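Local coordinates for ankyrin repeat and SOCS box protein 11 (Homo sapiens, PDB 4UUC) that serves as the substrate-recognition subunit of a cullin-5-RING E3 ubiquitin ligase, directing proteins such as BIK to ubiquitination and proteasomal degradation, at residues G15-L18 with A19-T22; N36-S40 with L41-C45; H69-T72 with P73-A77; V88-E91 with F92-A96; H130-P133 with Q134-T137. All coordinates share one frame; numbering follows the deposited sequence.

Interaction 1 (G15-L18 with A19-T22)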
loop_
_atom_site.group_PDB
_atom_site.type_symbol
_atom_site.label_atom_id
_atom_site.label_comp_id
_atom_site.label_asym_id
_atom_site.label_seq_id
_atom_site.Cartn_x
_atom_site.Cartn_y
_atom_site.Cartn_z
ATOM N N GLY A 15 9.637 19.001 7.085
ATOM C CA GLY A 15 10.873 18.591 6.443
ATOM C C GLY A 15 11.953 19.648 6.606
ATOM O O GLY A 15 12.768 19.871 5.709
ATOM N N ARG A 16 11.942 20.317 7.755
ATOM C CA ARG A 16 12.934 21.345 8.053
ATOM C C ARG A 16 14.092 20.731 8.835
ATOM O O ARG A 16 14.158 20.841 10.057
ATOM C CB ARG A 16 12.302 22.497 8.832
ATOM C CG ARG A 16 11.219 23.237 8.063
ATOM C CD ARG A 16 11.544 24.712 7.895
ATOM N NE ARG A 16 10.349 25.493 7.584
ATOM C CZ ARG A 16 10.291 26.822 7.609
ATOM N NH1 ARG A 16 11.363 27.536 7.927
ATOM N NH2 ARG A 16 9.157 27.439 7.317
ATOM N N LEU A 17 14.999 20.082 8.111
ATOM C CA LEU A 17 16.088 19.320 8.715
ATOM C C LEU A 17 16.965 20.116 9.684
ATOM O O LEU A 17 17.294 19.628 10.765
ATOM C CB LEU A 17 16.965 18.722 7.611
ATOM C CG LEU A 17 18.091 17.799 8.082
ATOM C CD1 LEU A 17 17.535 16.571 8.789
ATOM C CD2 LEU A 17 18.963 17.393 6.920
ATOM N N LEU A 18 17.363 21.327 9.305
ATOM C CA LEU A 18 18.261 22.103 10.153
ATOM C C LEU A 18 17.582 22.481 11.471
ATOM O O LEU A 18 18.196 22.383 12.535
ATOM C CB LEU A 18 18.757 23.348 9.420
ATOM C CG LEU A 18 19.589 23.074 8.158
ATOM C CD1 LEU A 18 20.193 24.369 7.651
ATOM C CD2 LEU A 18 20.688 22.029 8.371
ATOM N N ALA A 19 16.316 22.889 11.413
ATOM C CA ALA A 19 15.566 23.180 12.637
ATOM C C ALA A 19 15.411 21.919 13.492
ATOM O O ALA A 19 15.591 21.956 14.711
ATOM C CB ALA A 19 14.207 23.762 12.303
ATOM N N LEU A 20 15.085 20.804 12.848
ATOM C CA LEU A 20 14.926 19.538 13.552
ATOM C C LEU A 20 16.209 19.141 14.286
ATOM O O LEU A 20 16.177 18.805 15.471
ATOM C CB LEU A 20 14.515 18.437 12.574
ATOM C CG LEU A 20 14.310 17.061 13.199
ATOM C CD1 LEU A 20 12.861 16.620 13.059
ATOM C CD2 LEU A 20 15.258 16.052 12.578
ATOM N N LYS A 21 17.337 19.185 13.585
ATOM C CA LYS A 21 18.613 18.805 14.180
ATOM C C LYS A 21 19.023 19.785 15.277
ATOM O O LYS A 21 19.648 19.393 16.261
ATOM C CB LYS A 21 19.698 18.718 13.108
ATOM C CG LYS A 21 19.492 17.559 12.144
ATOM C CD LYS A 21 20.545 17.538 11.046
ATOM C CE LYS A 21 21.868 16.982 11.541
ATOM N NZ LYS A 21 21.797 15.515 11.779
ATOM N N THR A 22 18.650 21.051 15.121
ATOM C CA THR A 22 18.956 22.054 16.135
ATOM C C THR A 22 18.197 21.732 17.419
ATOM O O THR A 22 18.765 21.763 18.510
ATOM C CB THR A 22 18.608 23.477 15.649
ATOM O OG1 THR A 22 19.401 23.798 14.498
ATOM C CG2 THR A 22 18.880 24.510 16.736
#

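Interaction 2 (N36-S40 with L41-C45)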
loop_
_atom_site.group_PDB
_atom_site.type_symbol
_atom_site.label_atom_id
_atom_site.label_comp_id
_atom_site.label_asym_id
_atom_site.label_seq_id
_atom_site.Cartn_x
_atom_site.Cartn_y
_atom_site.Cartn_z
ATOM N N ASN A 36 -2.824 11.276 20.397
ATOM C CA ASN A 36 -3.070 10.194 19.446
ATOM C C ASN A 36 -1.833 9.314 19.267
ATOM O O ASN A 36 -1.767 8.499 18.345
ATOM C CB ASN A 36 -3.513 10.756 18.091
ATOM C CG ASN A 36 -4.917 11.335 18.127
ATOM O OD1 ASN A 36 -5.754 10.924 18.931
ATOM N ND2 ASN A 36 -5.183 12.293 17.247
ATOM N N ARG A 37 -0.859 9.491 20.157
ATOM C CA ARG A 37 0.375 8.706 20.166
ATOM C C ARG A 37 1.160 8.857 18.857
ATOM O O ARG A 37 1.785 7.910 18.380
ATOM C CB ARG A 37 0.073 7.229 20.435
ATOM C CG ARG A 37 -0.565 6.988 21.792
ATOM C CD ARG A 37 -0.489 5.529 22.204
ATOM N NE ARG A 37 -1.082 5.317 23.522
ATOM C CZ ARG A 37 -0.489 5.629 24.671
ATOM N NH1 ARG A 37 0.723 6.171 24.676
ATOM N NH2 ARG A 37 -1.109 5.400 25.822
ATOM N N VAL A 38 1.127 10.062 18.301
ATOM C CA VAL A 38 1.912 10.394 17.114
ATOM C C VAL A 38 3.256 10.985 17.527
ATOM O O VAL A 38 3.309 11.973 18.264
ATOM C CB VAL A 38 1.166 11.394 16.207
ATOM C CG1 VAL A 38 2.001 11.734 14.973
ATOM C CG2 VAL A 38 -0.192 10.832 15.797
ATOM N N SER A 39 4.334 10.371 17.048
ATOM C CA SER A 39 5.691 10.845 17.300
ATOM C C SER A 39 6.179 11.735 16.156
ATOM O O SER A 39 5.563 11.792 15.094
ATOM C CB SER A 39 6.647 9.665 17.468
ATOM O OG SER A 39 6.937 9.061 16.213
ATOM N N SER A 40 7.296 12.415 16.374
ATOM C CA SER A 40 7.912 13.217 15.319
ATOM C C SER A 40 8.308 12.341 14.130
ATOM O O SER A 40 8.220 12.770 12.976
ATOM C CB SER A 40 9.129 13.961 15.861
ATOM O OG SER A 40 8.731 14.937 16.811
ATOM N N LEU A 41 8.727 11.110 14.406
ATOM C CA LEU A 41 9.081 10.179 13.334
ATOM C C LEU A 41 7.870 9.868 12.458
ATOM O O LEU A 41 7.987 9.815 11.232
ATOM C CB LEU A 41 9.662 8.883 13.902
ATOM C CG LEU A 41 10.062 7.835 12.855
ATOM C CD1 LEU A 41 11.129 8.383 11.907
ATOM C CD2 LEU A 41 10.546 6.560 13.522
ATOM N N HIS A 42 6.712 9.657 13.084
ATOM C CA HIS A 42 5.469 9.463 12.337
ATOM C C HIS A 42 5.254 10.613 11.354
ATOM O O HIS A 42 4.934 10.386 10.186
ATOM C CB HIS A 42 4.255 9.359 13.272
ATOM C CG HIS A 42 4.088 8.018 13.918
ATOM N ND1 HIS A 42 4.163 7.838 15.283
ATOM C CD2 HIS A 42 3.826 6.798 13.393
ATOM C CE1 HIS A 42 3.964 6.564 15.570
ATOM N NE2 HIS A 42 3.757 5.910 14.441
ATOM N N GLU A 43 5.447 11.847 11.822
ATOM C CA GLU A 43 5.186 13.016 10.988
ATOM C C GLU A 43 6.224 13.175 9.871
ATOM O O GLU A 43 5.865 13.521 8.745
ATOM C CB GLU A 43 5.123 14.280 11.849
ATOM C CG GLU A 43 4.069 14.171 12.951
ATOM C CD GLU A 43 3.230 15.422 13.162
ATOM O OE1 GLU A 43 3.023 16.196 12.201
ATOM O OE2 GLU A 43 2.764 15.627 14.306
ATOM N N ALA A 44 7.496 12.918 10.163
ATOM C CA ALA A 44 8.524 12.964 9.119
ATOM C C ALA A 44 8.221 11.949 8.018
ATOM O O ALA A 44 8.355 12.245 6.835
ATOM C CB ALA A 44 9.907 12.702 9.700
ATOM N N CYS A 45 7.815 10.747 8.404
ATOM C CA CYS A 45 7.578 9.700 7.416
ATOM C C CYS A 45 6.324 9.986 6.589
ATOM O O CYS A 45 6.281 9.680 5.402
ATOM C CB CYS A 45 7.477 8.340 8.105
ATOM S SG CYS A 45 9.069 7.753 8.723
#

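Interaction 3 (H69-T72 with P73-A77)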
loop_
_atom_site.group_PDB
_atom_site.type_symbol
_atom_site.label_atom_id
_atom_site.label_comp_id
_atom_site.label_asym_id
_atom_site.label_seq_id
_atom_site.Cartn_x
_atom_site.Cartn_y
_atom_site.Cartn_z
ATOM N N HIS A 69 -4.564 5.005 15.996
ATOM C CA HIS A 69 -5.298 4.491 14.843
ATOM C C HIS A 69 -4.571 3.342 14.132
ATOM O O HIS A 69 -5.012 2.883 13.078
ATOM C CB HIS A 69 -5.568 5.627 13.857
ATOM C CG HIS A 69 -6.461 6.696 14.406
ATOM N ND1 HIS A 69 -6.317 8.028 14.081
ATOM C CD2 HIS A 69 -7.511 6.628 15.259
ATOM C CE1 HIS A 69 -7.240 8.734 14.711
ATOM N NE2 HIS A 69 -7.977 7.909 15.431
ATOM N N GLY A 70 -3.463 2.881 14.710
ATOM C CA GLY A 70 -2.777 1.694 14.222
ATOM C C GLY A 70 -1.755 1.972 13.135
ATOM O O GLY A 70 -1.369 1.067 12.389
ATOM N N ALA A 71 -1.303 3.218 13.051
ATOM C CA ALA A 71 -0.321 3.605 12.043
ATOM C C ALA A 71 1.098 3.494 12.592
ATOM O O ALA A 71 1.377 3.909 13.719
ATOM C CB ALA A 71 -0.592 5.020 11.556
ATOM N N THR A 72 1.979 2.920 11.781
ATOM C CA THR A 72 3.406 2.864 12.065
ATOM C C THR A 72 4.137 3.864 11.169
ATOM O O THR A 72 3.560 4.361 10.197
ATOM C CB THR A 72 3.974 1.458 11.827
ATOM O OG1 THR A 72 3.726 1.072 10.470
ATOM C CG2 THR A 72 3.324 0.444 12.768
ATOM N N PRO A 73 5.404 4.171 11.492
ATOM C CA PRO A 73 6.174 5.033 10.585
ATOM C C PRO A 73 6.225 4.466 9.168
ATOM O O PRO A 73 6.158 5.230 8.207
ATOM C CB PRO A 73 7.562 5.065 11.225
ATOM C CG PRO A 73 7.294 4.847 12.698
ATOM C CD PRO A 73 6.119 3.915 12.757
ATOM N N LEU A 74 6.317 3.143 9.047
ATOM C CA LEU A 74 6.396 2.509 7.733
ATOM C C LEU A 74 5.104 2.710 6.947
ATOM O O LEU A 74 5.143 2.978 5.743
ATOM C CB LEU A 74 6.709 1.019 7.868
ATOM C CG LEU A 74 6.901 0.238 6.564
ATOM C CD1 LEU A 74 8.023 0.827 5.700
ATOM C CD2 LEU A 74 7.190 -1.220 6.875
ATOM N N PHE A 75 3.962 2.581 7.614
ATOM C CA PHE A 75 2.689 2.860 6.963
ATOM C C PHE A 75 2.670 4.299 6.447
ATOM O O PHE A 75 2.310 4.550 5.299
ATOM C CB PHE A 75 1.516 2.615 7.918
ATOM C CG PHE A 75 0.176 2.941 7.323
ATOM C CD1 PHE A 75 -0.498 2.015 6.544
ATOM C CD2 PHE A 75 -0.406 4.176 7.533
ATOM C CE1 PHE A 75 -1.727 2.321 5.988
ATOM C CE2 PHE A 75 -1.631 4.484 6.982
ATOM C CZ PHE A 75 -2.294 3.557 6.213
ATOM N N ASN A 76 3.076 5.243 7.291
ATOM C CA ASN A 76 3.089 6.646 6.897
ATOM C C ASN A 76 4.023 6.881 5.712
ATOM O O ASN A 76 3.704 7.649 4.804
ATOM C CB ASN A 76 3.490 7.528 8.080
ATOM C CG ASN A 76 2.366 7.683 9.094
ATOM O OD1 ASN A 76 1.301 7.081 8.953
ATOM N ND2 ASN A 76 2.600 8.490 10.123
ATOM N N ALA A 77 5.163 6.195 5.709
ATOM C CA ALA A 77 6.122 6.315 4.616
ATOM C C ALA A 77 5.489 5.844 3.313
ATOM O O ALA A 77 5.760 6.393 2.244
ATOM C CB ALA A 77 7.381 5.518 4.919
#

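Interaction 4 (V88-E91 with F92-A96)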
loop_
_atom_site.group_PDB
_atom_site.type_symbol
_atom_site.label_atom_id
_atom_site.label_comp_id
_atom_site.label_asym_id
_atom_site.label_seq_id
_atom_site.Cartn_x
_atom_site.Cartn_y
_atom_site.Cartn_z
ATOM N N VAL A 88 15.154 3.472 4.871
ATOM C CA VAL A 88 15.832 3.804 6.126
ATOM C C VAL A 88 15.102 3.182 7.323
ATOM O O VAL A 88 15.739 2.715 8.268
ATOM C CB VAL A 88 15.973 5.344 6.326
ATOM C CG1 VAL A 88 14.628 6.023 6.518
ATOM C CG2 VAL A 88 16.883 5.643 7.509
ATOM N N LEU A 89 13.774 3.157 7.276
ATOM C CA LEU A 89 12.990 2.511 8.328
ATOM C C LEU A 89 13.315 1.018 8.421
ATOM O O LEU A 89 13.502 0.476 9.512
ATOM C CB LEU A 89 11.496 2.698 8.075
ATOM C CG LEU A 89 10.940 4.106 8.287
ATOM C CD1 LEU A 89 9.520 4.186 7.753
ATOM C CD2 LEU A 89 10.977 4.499 9.764
ATOM N N LEU A 90 13.370 0.356 7.273
ATOM C CA LEU A 90 13.700 -1.065 7.231
ATOM C C LEU A 90 15.131 -1.306 7.714
ATOM O O LEU A 90 15.409 -2.309 8.372
ATOM C CB LEU A 90 13.509 -1.615 5.815
ATOM C CG LEU A 90 12.050 -1.689 5.352
ATOM C CD1 LEU A 90 11.963 -1.941 3.858
ATOM C CD2 LEU A 90 11.284 -2.761 6.116
ATOM N N GLU A 91 16.031 -0.374 7.409
ATOM C CA GLU A 91 17.414 -0.472 7.869
ATOM C C GLU A 91 17.476 -0.430 9.391
ATOM O O GLU A 91 18.291 -1.119 10.005
ATOM C CB GLU A 91 18.267 0.654 7.276
ATOM C CG GLU A 91 18.592 0.485 5.801
ATOM C CD GLU A 91 19.152 1.755 5.177
ATOM O OE1 GLU A 91 19.542 2.674 5.934
ATOM O OE2 GLU A 91 19.198 1.834 3.930
ATOM N N PHE A 92 16.602 0.371 9.995
ATOM C CA PHE A 92 16.576 0.530 11.447
ATOM C C PHE A 92 15.627 -0.460 12.130
ATOM O O PHE A 92 15.281 -0.299 13.302
ATOM C CB PHE A 92 16.195 1.969 11.809
ATOM C CG PHE A 92 17.357 2.922 11.778
ATOM C CD1 PHE A 92 17.784 3.481 10.587
ATOM C CD2 PHE A 92 18.037 3.240 12.945
ATOM C CE1 PHE A 92 18.856 4.347 10.559
ATOM C CE2 PHE A 92 19.109 4.106 12.922
ATOM C CZ PHE A 92 19.519 4.660 11.730
ATOM N N GLY A 93 15.210 -1.483 11.393
ATOM C CA GLY A 93 14.507 -2.606 11.988
ATOM C C GLY A 93 12.994 -2.517 11.967
ATOM O O GLY A 93 12.322 -3.147 12.785
ATOM N N ALA A 94 12.447 -1.754 11.029
ATOM C CA ALA A 94 10.999 -1.693 10.874
ATOM C C ALA A 94 10.460 -3.061 10.451
ATOM O O ALA A 94 11.059 -3.740 9.615
ATOM C CB ALA A 94 10.612 -0.626 9.853
ATOM N N LYS A 95 9.341 -3.464 11.045
ATOM C CA LYS A 95 8.637 -4.681 10.640
ATOM C C LYS A 95 7.829 -4.417 9.367
ATOM O O LYS A 95 6.999 -3.512 9.331
ATOM C CB LYS A 95 7.718 -5.166 11.760
ATOM C CG LYS A 95 7.027 -6.488 11.468
ATOM N N ALA A 96 8.069 -5.213 8.329
ATOM C CA ALA A 96 7.487 -4.956 7.011
ATOM C C ALA A 96 6.019 -5.377 6.909
ATOM O O ALA A 96 5.215 -4.675 6.295
ATOM C CB ALA A 96 8.303 -5.662 5.938
HETATM O O HOH W 1 13.460 -4.280 8.846
#

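Interaction 5 (H130-P133 with Q134-T137)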
loop_
_atom_site.group_PDB
_atom_site.type_symbol
_atom_site.label_atom_id
_atom_site.label_comp_id
_atom_site.label_asym_id
_atom_site.label_seq_id
_atom_site.Cartn_x
_atom_site.Cartn_y
_atom_site.Cartn_z
ATOM N N HIS A 130 -0.903 -11.357 0.601
ATOM C CA HIS A 130 -1.435 -11.024 1.919
ATOM C C HIS A 130 -2.835 -10.425 1.822
ATOM O O HIS A 130 -2.990 -9.279 1.404
ATOM C CB HIS A 130 -0.510 -10.044 2.644
ATOM C CG HIS A 130 -0.962 -9.702 4.030
ATOM N ND1 HIS A 130 -0.565 -8.554 4.683
ATOM C CD2 HIS A 130 -1.777 -10.360 4.890
ATOM C CE1 HIS A 130 -1.115 -8.520 5.884
ATOM N NE2 HIS A 130 -1.855 -9.604 6.035
ATOM N N GLU A 131 -3.851 -11.192 2.215
ATOM C CA GLU A 131 -5.221 -10.685 2.187
ATOM C C GLU A 131 -5.603 -10.059 3.520
ATOM O O GLU A 131 -5.865 -10.766 4.489
ATOM C CB GLU A 131 -6.228 -11.786 1.841
ATOM C CG GLU A 131 -7.670 -11.251 1.759
ATOM C CD GLU A 131 -8.703 -12.297 1.368
ATOM O OE1 GLU A 131 -8.320 -13.434 1.023
ATOM O OE2 GLU A 131 -9.909 -11.972 1.407
ATOM N N VAL A 132 -5.640 -8.733 3.559
ATOM C CA VAL A 132 -6.168 -8.021 4.717
ATOM C C VAL A 132 -7.690 -8.117 4.672
ATOM O O VAL A 132 -8.297 -7.819 3.643
ATOM C CB VAL A 132 -5.713 -6.546 4.738
ATOM C CG1 VAL A 132 -6.467 -5.756 5.803
ATOM C CG2 VAL A 132 -4.220 -6.473 4.987
ATOM N N PRO A 133 -8.317 -8.557 5.776
ATOM C CA PRO A 133 -9.779 -8.695 5.759
ATOM C C PRO A 133 -10.491 -7.438 5.273
ATOM O O PRO A 133 -10.184 -6.336 5.727
ATOM C CB PRO A 133 -10.117 -8.987 7.226
ATOM C CG PRO A 133 -8.904 -9.673 7.750
ATOM C CD PRO A 133 -7.741 -9.005 7.059
ATOM N N GLN A 134 -11.397 -7.626 4.316
ATOM C CA GLN A 134 -12.223 -6.562 3.736
ATOM C C GLN A 134 -11.467 -5.590 2.812
ATOM O O GLN A 134 -12.099 -4.821 2.088
ATOM C CB GLN A 134 -12.930 -5.783 4.849
ATOM C CG GLN A 134 -13.721 -6.680 5.797
ATOM C CD GLN A 134 -14.704 -7.571 5.055
ATOM O OE1 GLN A 134 -15.484 -7.095 4.231
ATOM N NE2 GLN A 134 -14.654 -8.870 5.326
ATOM N N LEU A 135 -10.135 -5.633 2.818
ATOM C CA LEU A 135 -9.330 -4.841 1.883
ATOM C C LEU A 135 -8.914 -5.666 0.676
ATOM O O LEU A 135 -8.851 -5.168 -0.450
ATOM C CB LEU A 135 -8.072 -4.298 2.563
ATOM C CG LEU A 135 -8.076 -2.867 3.094
ATOM C CD1 LEU A 135 -6.702 -2.544 3.669
ATOM C CD2 LEU A 135 -8.453 -1.856 2.022
ATOM N N GLY A 136 -8.596 -6.930 0.928
ATOM C CA GLY A 136 -8.158 -7.828 -0.122
ATOM C C GLY A 136 -6.652 -7.948 -0.194
ATOM O O GLY A 136 -5.927 -7.477 0.683
ATOM N N THR A 137 -6.190 -8.606 -1.250
ATOM C CA THR A 137 -4.775 -8.770 -1.526
ATOM C C THR A 137 -4.206 -7.513 -2.178
ATOM O O THR A 137 -4.962 -6.649 -2.628
ATOM C CB THR A 137 -4.541 -9.944 -2.473
ATOM O OG1 THR A 137 -5.273 -9.695 -3.676
ATOM C CG2 THR A 137 -5.006 -11.263 -1.852
HETATM O O HOH W 2 -11.599 -10.208 2.973
#

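Interaction 1 (G15-L18 with A19-T22)
L18 O receives two donors from T22, and this is the tight part of the contact. T22 OG1 lies 2.7 Å from L18 O and T22 N 2.9 Å from L18 O, and the two come in from opposite faces of the carbonyl plane. The hydroxyl gets there because OG1 sits opposite the carbonyl carbon of T22, beside the backbone N (chi1 -62°), and so folds back along the helix. In the same turn, the two preceding bonds are ordinary i to i+4 helical ones: L20 N meets R16 O at 2.9 Å, and K21 N meets L17 O at the same 2.9 Å separation. The side chains of L17 and K21 run side by side, with K21 CD 3.9 Å from L17 CG, while K21 CG also rests 3.3 Å from L17 O.

The rest is looser. L17 CD1 and L20 CD2 are 4.5 Å apart and only graze each other; L20 is instead buried against L8, A11 and A12 of helix 7-14 and C52 and A55 of helix 50-58. On the solvent side, K21 leads its charged end away from the contact, bending in its outer torsions, and L18 and A19 are exposed.

R16 occupies the N-cap position of helix 17-26. Just before it, G15 with positive phi ends helix 7-14 in a Schellman motif, in which R16 N bonds to A11 O and G15 N to A12 O. A Schellman end running straight into the next helix start is the tight helix-turn-helix joint of an ankyrin repeat, here the first.

Interaction 2 (N36-S40 with L41-C45)
S39 and H42 hold each other by two reciprocal bonds. S39 N donates to H42 ND1 at 3.1 Å, almost straight at 174° and in the plane of the imidazole ring. In return H42 N donates to S39 OG over 3.2 Å, an acceptor brought to the helix start by a chi1 of 75°, which tucks the hydroxyl between the backbone N and carbonyl carbon of its own residue. The opening helical bonds, E43 N to S39 O and A44 N to S40 O, belong to the same first shell. Beside them, V38 CG1 packs 3.7 Å from H42 CB and 3.8 Å from E43 CG, so the valine flanks the first turn.

Farther out, E43 OE2 forms a salt bridge with R5. Since ND1 accepts, the ring proton belongs on NE2, which donates to G65 O; the two bonds fix the ring's rotation. With an alanine here instead of H42, S39 N and G65 O would probably be left without their imidazole partner, ending one half of the reciprocal pair.

That pair is a capping box, and S39-S40-L41-H42 stands where ankyrin repeats carry their TPLH consensus, at the start of the first helix, here in ANK 2.

Interaction 3 (H69-T72 with P73-A77)
The F75 ring and the N76 amide meet the methyl group of A71 from two directions. A71 CB comes obliquely to the phenyl ring, 4.1 Å from F75 CD2, while N76 OD1 lies at the edge of that ring, in its plane, and 3.8 Å from A71 CB. The amide's other end is used elsewhere: N76 ND2 donates to H42 O of the preceding repeat. The P73 ring follows T72 closely, its CD 3.4 Å from T72 CB, a tight pair.

The polar part starts at T72, the N-cap of helix 73-80. Its OG1 is placed by chi1 58° so that it reaches forward over the first turn, where F75 N donates to it at 3.2 Å and 163°. T72 O in turn accepts from N76 N over 3.1 Å. A valine in place of T72 lacks the hydroxyl and would probably leave F75 N without its side-chain acceptor, weakening the cap.

P73 has no N-H to offer at the first helical position, so it needs no acceptor there. Chemically, then, the hydroxyl of a buried threonine answers one of the backbone donors that a helix start leaves over; such an N-H left without an acceptor would probably be unfavourable.

Interaction 4 (V88-E91 with F92-A96)
V88, L89 and L90 each offer a carbonyl to the chain that leaves their helix. Among the backbone bonds, A94 N reaches L89 O at 2.9 Å and G93 N reaches L90 O at 3.1 Å. The second approaches from above the carbonyl plane, 73° out of it, as the chain swings over the helix end. F92 N still makes a helical bond to V88 O, 3.0 Å long, before its residue leaves helical geometry.

One water adds a bridge. It donates to L90 O at 2.8 Å and to A94 O at 2.6 Å, tying the last turn to the outgoing chain.

Apolar contacts form the third group. L89 CB and A94 CB meet at 3.9 Å, the hydrophobic pair that straddles the turn, and L90 CD2 reaches past it toward A96 CB. The V88 and F92 side chains cross obliquely, with V88 CG2, set opposite its own backbone N, 3.9 Å from F92 CE1. The same ring turns its edge to V88 O, which lies in the ring plane and 3.2 Å from F92 CD1.

Around the contact, L89 packs on P73 and A77 of helix 73-80, and V88 and F92 both touch L57. N64 takes hold of the outgoing chain through K95 N and G93 O.

With G93 at positive phi, where a side chain would jam against the preceding carbonyl O, the two nested bonds from A94 N and G93 N define a Schellman motif closing helix 83-91 within the third ankyrin repeat.

Interaction 5 (H130-P133 with Q134-T137)
V132 sets CG1 opposite its backbone N (chi1 170°), which lays it alongside L135, with CG1 3.9 Å from L135 CD1. E131 makes the same choice (chi1 -178°), which lays its CG against G136 CA, and the chain then runs on extended. Separately, E131 CB rests 3.9 Å from T137 CG2.

Backbone bonds join the two arms of the loop, which run in nearly opposite directions. G136 N donates to V132 O at 2.9 Å, in the carbonyl plane. L135 N shares that acceptor at 3.0 Å, coming from above the plane, so L135 and G136 together face V132 in a classic beta bulge. The return bond, V132 N to G136 O, is 3.2 Å long and also arrives above the plane. P133 and Q134 fill the two corner positions, and their backbone angles are those of a type II turn. Farther along, T137 CA points its hydrogen at H130 O, 3.5 Å away and nearly straight.

The E131 carboxylate has several partners: OE1 meets H163 NE2, and OE2 accepts from W166 N. A water donates to E131 OE2 at 2.9 Å and accepts from Q134 N, linking the carboxylate to the turn. T137, the N-cap of helix 138-144, shares its OG1 between Y140 N and H163 O.

The chemistry is therefore mostly polar and local: two carbonyls and three amide N-H groups close a short hairpin between the fourth and fifth repeats, while the glutamate ties that hairpin to the next loop.

In the fold
Interactions 2 and 3 are the buried pair, both at helix starts, touching through H42 O and N76 ND2 with centres about 9 Å apart: neighbouring repeats with the same capping logic, one by a serine-histidine box, the other by threonine before proline. Interaction 4, partly buried, ends helix 83-91, the partner of helix 73-80 begun by interaction 3, and L89 CD1 packs on both L74 and C45. Interaction 1 is the surface case, at the opening of helix 17-26. Interaction 5, partly buried, lies across the chain's centre from interaction 1 and joins two loop arms by hairpin bonds, where the others start or end helices; water bridges appear in interactions 4 and 5.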